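Long-range contacts in bacteriocin immunity protein (Pseudomonas aeruginosa, PDB 4UHP), which binds the DNase domain of pyocin AP41 as its cognate immunity protein, and so probably protects the producing cell from its own toxin: residues Asn5-Tyr10 / Pro85-Gly90; Glu47-Pro52 / Lys73-Trp78. All blocks are in the same frame, centred on the assembly; numbering follows the deposited sequence.

Contact 1: residues Asn5-Tyr10 / Pro85-Gly90; sequences NNLSDY and PGFKAG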
# COMPACT_ATOMS: atom_id res chain seq x y z
N ASN D 5 -5.86 4.69 23.80
CA ASN D 5 -5.81 6.10 23.45
C ASN D 5 -4.39 6.61 23.25
O ASN D 5 -4.13 7.42 22.35
CB ASN D 5 -6.50 6.94 24.53
CG ASN D 5 -7.98 6.61 24.67
OD1 ASN D 5 -8.62 6.17 23.72
ND2 ASN D 5 -8.52 6.83 25.86
N ASN D 6 -3.47 6.14 24.08
CA ASN D 6 -2.07 6.55 23.99
C ASN D 6 -1.13 5.34 23.93
O ASN D 6 -1.54 4.22 24.23
CB ASN D 6 -1.69 7.43 25.18
CG ASN D 6 -2.67 8.57 25.40
OD1 ASN D 6 -2.60 9.61 24.75
ND2 ASN D 6 -3.59 8.37 26.34
N LEU D 7 0.12 5.58 23.56
CA LEU D 7 1.10 4.51 23.46
C LEU D 7 1.42 3.94 24.84
O LEU D 7 1.63 2.73 24.99
CB LEU D 7 2.39 4.99 22.80
CG LEU D 7 3.38 3.85 22.54
CD1 LEU D 7 3.39 3.47 21.07
CD2 LEU D 7 4.77 4.17 23.05
N SER D 8 1.44 4.81 25.84
CA SER D 8 1.73 4.41 27.21
C SER D 8 0.63 3.52 27.78
O SER D 8 0.81 2.89 28.82
CB SER D 8 1.93 5.64 28.10
OG SER D 8 0.82 6.51 28.03
N ASP D 9 -0.51 3.47 27.10
CA ASP D 9 -1.59 2.56 27.48
C ASP D 9 -1.28 1.14 27.00
O ASP D 9 -1.94 0.19 27.41
CB ASP D 9 -2.93 3.03 26.91
CG ASP D 9 -3.36 4.39 27.46
OD1 ASP D 9 -3.10 4.67 28.65
OD2 ASP D 9 -3.97 5.17 26.70
N TYR D 10 -0.29 1.02 26.13
CA TYR D 10 0.13 -0.27 25.59
C TYR D 10 1.35 -0.84 26.30
O TYR D 10 2.29 -0.11 26.60
CB TYR D 10 0.45 -0.15 24.10
CG TYR D 10 -0.73 -0.02 23.17
CD1 TYR D 10 -1.49 -1.13 22.83
CD2 TYR D 10 -1.07 1.20 22.61
CE1 TYR D 10 -2.57 -1.02 21.97
CE2 TYR D 10 -2.14 1.33 21.75
CZ TYR D 10 -2.89 0.21 21.43
OH TYR D 10 -3.96 0.33 20.58
N PRO D 85 7.02 9.38 26.50
CA PRO D 85 6.68 8.19 27.29
C PRO D 85 6.66 6.91 26.46
O PRO D 85 6.16 6.91 25.33
CB PRO D 85 5.29 8.52 27.85
CG PRO D 85 4.78 9.66 27.03
CD PRO D 85 5.99 10.43 26.62
N GLY D 86 7.21 5.84 27.02
CA GLY D 86 7.29 4.57 26.32
C GLY D 86 6.14 3.64 26.68
O GLY D 86 5.13 4.07 27.24
N PHE D 87 6.31 2.36 26.37
CA PHE D 87 5.27 1.37 26.60
C PHE D 87 5.03 1.11 28.08
O PHE D 87 5.91 1.32 28.91
CB PHE D 87 5.63 0.05 25.91
CG PHE D 87 5.70 0.14 24.42
CD1 PHE D 87 4.55 0.29 23.67
CD2 PHE D 87 6.91 0.06 23.76
CE1 PHE D 87 4.60 0.37 22.29
CE2 PHE D 87 6.98 0.14 22.38
CZ PHE D 87 5.82 0.30 21.65
N LYS D 88 3.82 0.65 28.39
CA LYS D 88 3.48 0.22 29.73
C LYS D 88 4.34 -0.97 30.12
O LYS D 88 4.72 -1.78 29.27
CB LYS D 88 1.99 -0.15 29.81
CG LYS D 88 1.29 0.31 31.08
CD LYS D 88 -0.11 -0.29 31.17
CE LYS D 88 -0.87 0.23 32.38
NZ LYS D 88 -1.23 1.67 32.24
N ALA D 89 4.67 -1.07 31.41
CA ALA D 89 5.45 -2.18 31.91
C ALA D 89 4.55 -3.33 32.34
O ALA D 89 3.56 -3.12 33.05
CB ALA D 89 6.32 -1.73 33.07
N GLY D 90 4.87 -4.55 31.91
CA GLY D 90 6.04 -4.79 31.08
C GLY D 90 6.41 -6.26 31.04
O GLY D 90 5.83 -7.08 31.75

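Contact 2: residues Glu47-Pro52 / Lys73-Trp78; sequences EVTSHP and KEVKEW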
# COMPACT_ATOMS: atom_id res chain seq x y z
N GLU D 47 -0.92 7.84 14.89
CA GLU D 47 -1.46 8.71 15.93
C GLU D 47 -0.74 8.53 17.27
O GLU D 47 -0.30 9.50 17.88
CB GLU D 47 -2.96 8.46 16.11
CG GLU D 47 -3.58 9.23 17.26
CD GLU D 47 -5.05 8.91 17.44
OE1 GLU D 47 -5.64 8.31 16.51
OE2 GLU D 47 -5.62 9.25 18.50
N VAL D 48 -0.62 7.28 17.71
CA VAL D 48 -0.11 7.01 19.06
C VAL D 48 1.42 7.05 19.15
O VAL D 48 1.96 7.34 20.21
CB VAL D 48 -0.61 5.65 19.59
CG1 VAL D 48 -2.12 5.67 19.74
CG2 VAL D 48 -0.17 4.52 18.67
N THR D 49 2.10 6.75 18.05
CA THR D 49 3.57 6.76 18.06
C THR D 49 4.12 8.15 17.81
O THR D 49 5.21 8.49 18.28
CB THR D 49 4.16 5.80 17.01
OG1 THR D 49 3.87 6.29 15.69
CG2 THR D 49 3.62 4.39 17.18
N SER D 50 3.37 8.95 17.04
CA SER D 50 3.80 10.28 16.61
C SER D 50 5.11 10.24 15.82
O SER D 50 5.81 11.25 15.73
CB SER D 50 3.94 11.22 17.81
OG SER D 50 2.68 11.55 18.37
N HIS D 51 5.44 9.09 15.24
CA HIS D 51 6.67 8.94 14.47
C HIS D 51 6.61 9.78 13.20
O HIS D 51 5.59 9.81 12.52
CB HIS D 51 6.91 7.46 14.13
CG HIS D 51 8.34 7.12 13.85
ND1 HIS D 51 8.95 7.40 12.65
CD2 HIS D 51 9.28 6.52 14.63
CE1 HIS D 51 10.21 6.99 12.70
NE2 HIS D 51 10.43 6.45 13.88
N PRO D 52 7.72 10.48 12.88
CA PRO D 52 7.79 11.37 11.71
C PRO D 52 7.59 10.65 10.39
O PRO D 52 7.02 11.22 9.45
CB PRO D 52 9.22 11.94 11.79
CG PRO D 52 9.64 11.73 13.21
CD PRO D 52 8.97 10.47 13.64
N LYS D 73 10.75 -1.87 17.91
CA LYS D 73 12.03 -1.36 18.40
C LYS D 73 12.34 0.03 17.85
O LYS D 73 12.87 0.89 18.56
CB LYS D 73 13.16 -2.34 18.06
CG LYS D 73 14.52 -1.92 18.59
CD LYS D 73 15.56 -2.97 18.28
CE LYS D 73 16.97 -2.50 18.59
NZ LYS D 73 17.16 -2.18 20.03
N GLU D 74 11.99 0.27 16.59
CA GLU D 74 12.16 1.59 16.00
C GLU D 74 11.28 2.62 16.71
O GLU D 74 11.72 3.73 16.99
CB GLU D 74 11.84 1.58 14.50
CG GLU D 74 11.72 2.96 13.87
CD GLU D 74 12.97 3.81 14.05
OE1 GLU D 74 14.08 3.24 14.10
OE2 GLU D 74 12.84 5.05 14.12
N VAL D 75 10.04 2.23 17.01
CA VAL D 75 9.13 3.10 17.74
C VAL D 75 9.69 3.40 19.13
O VAL D 75 9.78 4.56 19.54
CB VAL D 75 7.72 2.48 17.86
CG1 VAL D 75 6.89 3.23 18.90
CG2 VAL D 75 7.02 2.48 16.51
N LYS D 76 10.07 2.35 19.85
CA LYS D 76 10.61 2.48 21.20
C LYS D 76 11.84 3.39 21.22
O LYS D 76 11.92 4.32 22.03
CB LYS D 76 10.96 1.10 21.77
CG LYS D 76 11.44 1.12 23.20
CD LYS D 76 11.45 -0.29 23.79
CE LYS D 76 12.39 -1.20 23.03
NZ LYS D 76 12.41 -2.57 23.61
N GLU D 77 12.77 3.14 20.31
CA GLU D 77 14.00 3.93 20.23
C GLU D 77 13.75 5.39 19.88
O GLU D 77 14.36 6.28 20.47
CB GLU D 77 14.96 3.31 19.20
CG GLU D 77 15.67 2.05 19.69
CD GLU D 77 16.66 1.50 18.68
OE1 GLU D 77 16.63 1.93 17.51
OE2 GLU D 77 17.47 0.63 19.06
N TRP D 78 12.87 5.65 18.92
CA TRP D 78 12.62 7.02 18.50
C TRP D 78 11.95 7.82 19.61
O TRP D 78 12.30 8.97 19.85
CB TRP D 78 11.76 7.08 17.24
CG TRP D 78 11.43 8.49 16.89
CD1 TRP D 78 12.21 9.36 16.18
CD2 TRP D 78 10.26 9.22 17.26
NE1 TRP D 78 11.59 10.58 16.08
CE2 TRP D 78 10.39 10.52 16.74
CE3 TRP D 78 9.10 8.90 17.98
CZ2 TRP D 78 9.42 11.50 16.92
CZ3 TRP D 78 8.13 9.87 18.15
CH2 TRP D 78 8.30 11.15 17.62

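Contact 1: residues Asn5-Tyr10 / Pro85-Gly90
Leu7 holds CG anti to its backbone N (chi1 -174°) and Phe87 holds CG anti to its carbonyl carbon (chi1 -64°), a pairing that brings the forked end of the leucine against the phenyl ring. One branch, Leu7 CD2, lies over a ring face in a CH-pi contact, 4.1 Å from the Phe87 centroid and somewhat toward the rim. The other, Leu7 CD1, meets Phe87 CE1 at 3.5 Å; a branched aliphatic residue suits this place because it can engage face and rim together. In the plane of the ring, at its edge, sits Tyr10 O, 3.7 Å from Phe87 CD1. The same carbonyl accepts the hydrogen bond from Lys88 N that links the two backbones; its 2.5 Å length from Lys88 N to Tyr10 O is unusually short and the exact value doubtful. Farther along, the CA-H of Ser8 points to a second carbonyl, with Ser8 CA 3.4 Å from Gly86 O. Lys88 contributes mainly its aliphatic part, CB packing 3.4 Å from Ser8 O, while its charged end may feel a weak attraction from Asp9. That aspartate suits the turn: OD2 accepts hydrogen bonds from both N and ND2 of Asn6, which approach from the same face of the carboxylate. Phe15 of helix 12-19 meets the rings of Phe87 and Tyr10, and Tyr10 OH bonds to His44. Leu7 also packs on helix 68-81. The contact pairs the loops before the first and after the last helix of the all-helical colicin/pyocin immunity fold.

Contact 2: residues Glu47-Pro52 / Lys73-Trp78
Trp78 lays one face of its indole against His51 and Pro52. The methylene Pro52 CD sits 3.4 Å from Trp78 CE2, and His51 CA lies over the six-membered ring in a CH-pi contact. Tryptophan is long enough for that ring to reach two carbonyls obliquely, Ser50 O 3.1 Å from Trp78 CH2 and Thr49 O 3.2 Å from Trp78 CZ3. The imidazole plane is turned 47° from the indole, and His51 CD2 touches Trp78 CB at 3.6 Å. His51 NE2 donates to the anti lone pair of Glu74 OE2, 2.8 Å away and nearly in the ring plane. Glu74 bends at chi2 (57°) to bring this oxygen across, as a flexible acid can. Thr49 CG2 meets Val75 CG1 at 3.9 Å.

Outward, His51 ND1 accepts from Arg53 N; with NE2 donating, this is consistent with a neutral imidazole. His51 N donates to Thr49 OG1, 3.2 Å away, in an ST turn; that hydroxyl bonds to Phe45 O. Threonine thus serves turn and packing at once. Val57 of helix 56-59 touches His51 and Glu74. The result is a turn leaving helix 31-49 through the positive phi of Ser50 and docked against helix 68-81 of the immunity-protein fold.

Overall arrangement
From the N terminus, the chain passes through residues 5-10 into helix 12-19, then along helix 31-49 to residues 47-52, the first half of contact 2. It runs on through helix 56-59 and returns on helix 68-81, where residues 73-78 close a small loop. Residues 85-90, in the loop after helix 68-81, then come back to the start, so contact 1 closes a larger loop that encloses contact 2 entirely. Their centres lie about 11 Å apart. Leu7 bridges them, its CD1 reaching Thr49 CG2 at 4.0 Å, with Val75 packed close by. Contact 2 thus joins the end of helix 31-49 and the turn after it to helix 68-81, while contact 1 ties the loop before helix 12-19 to 85-90.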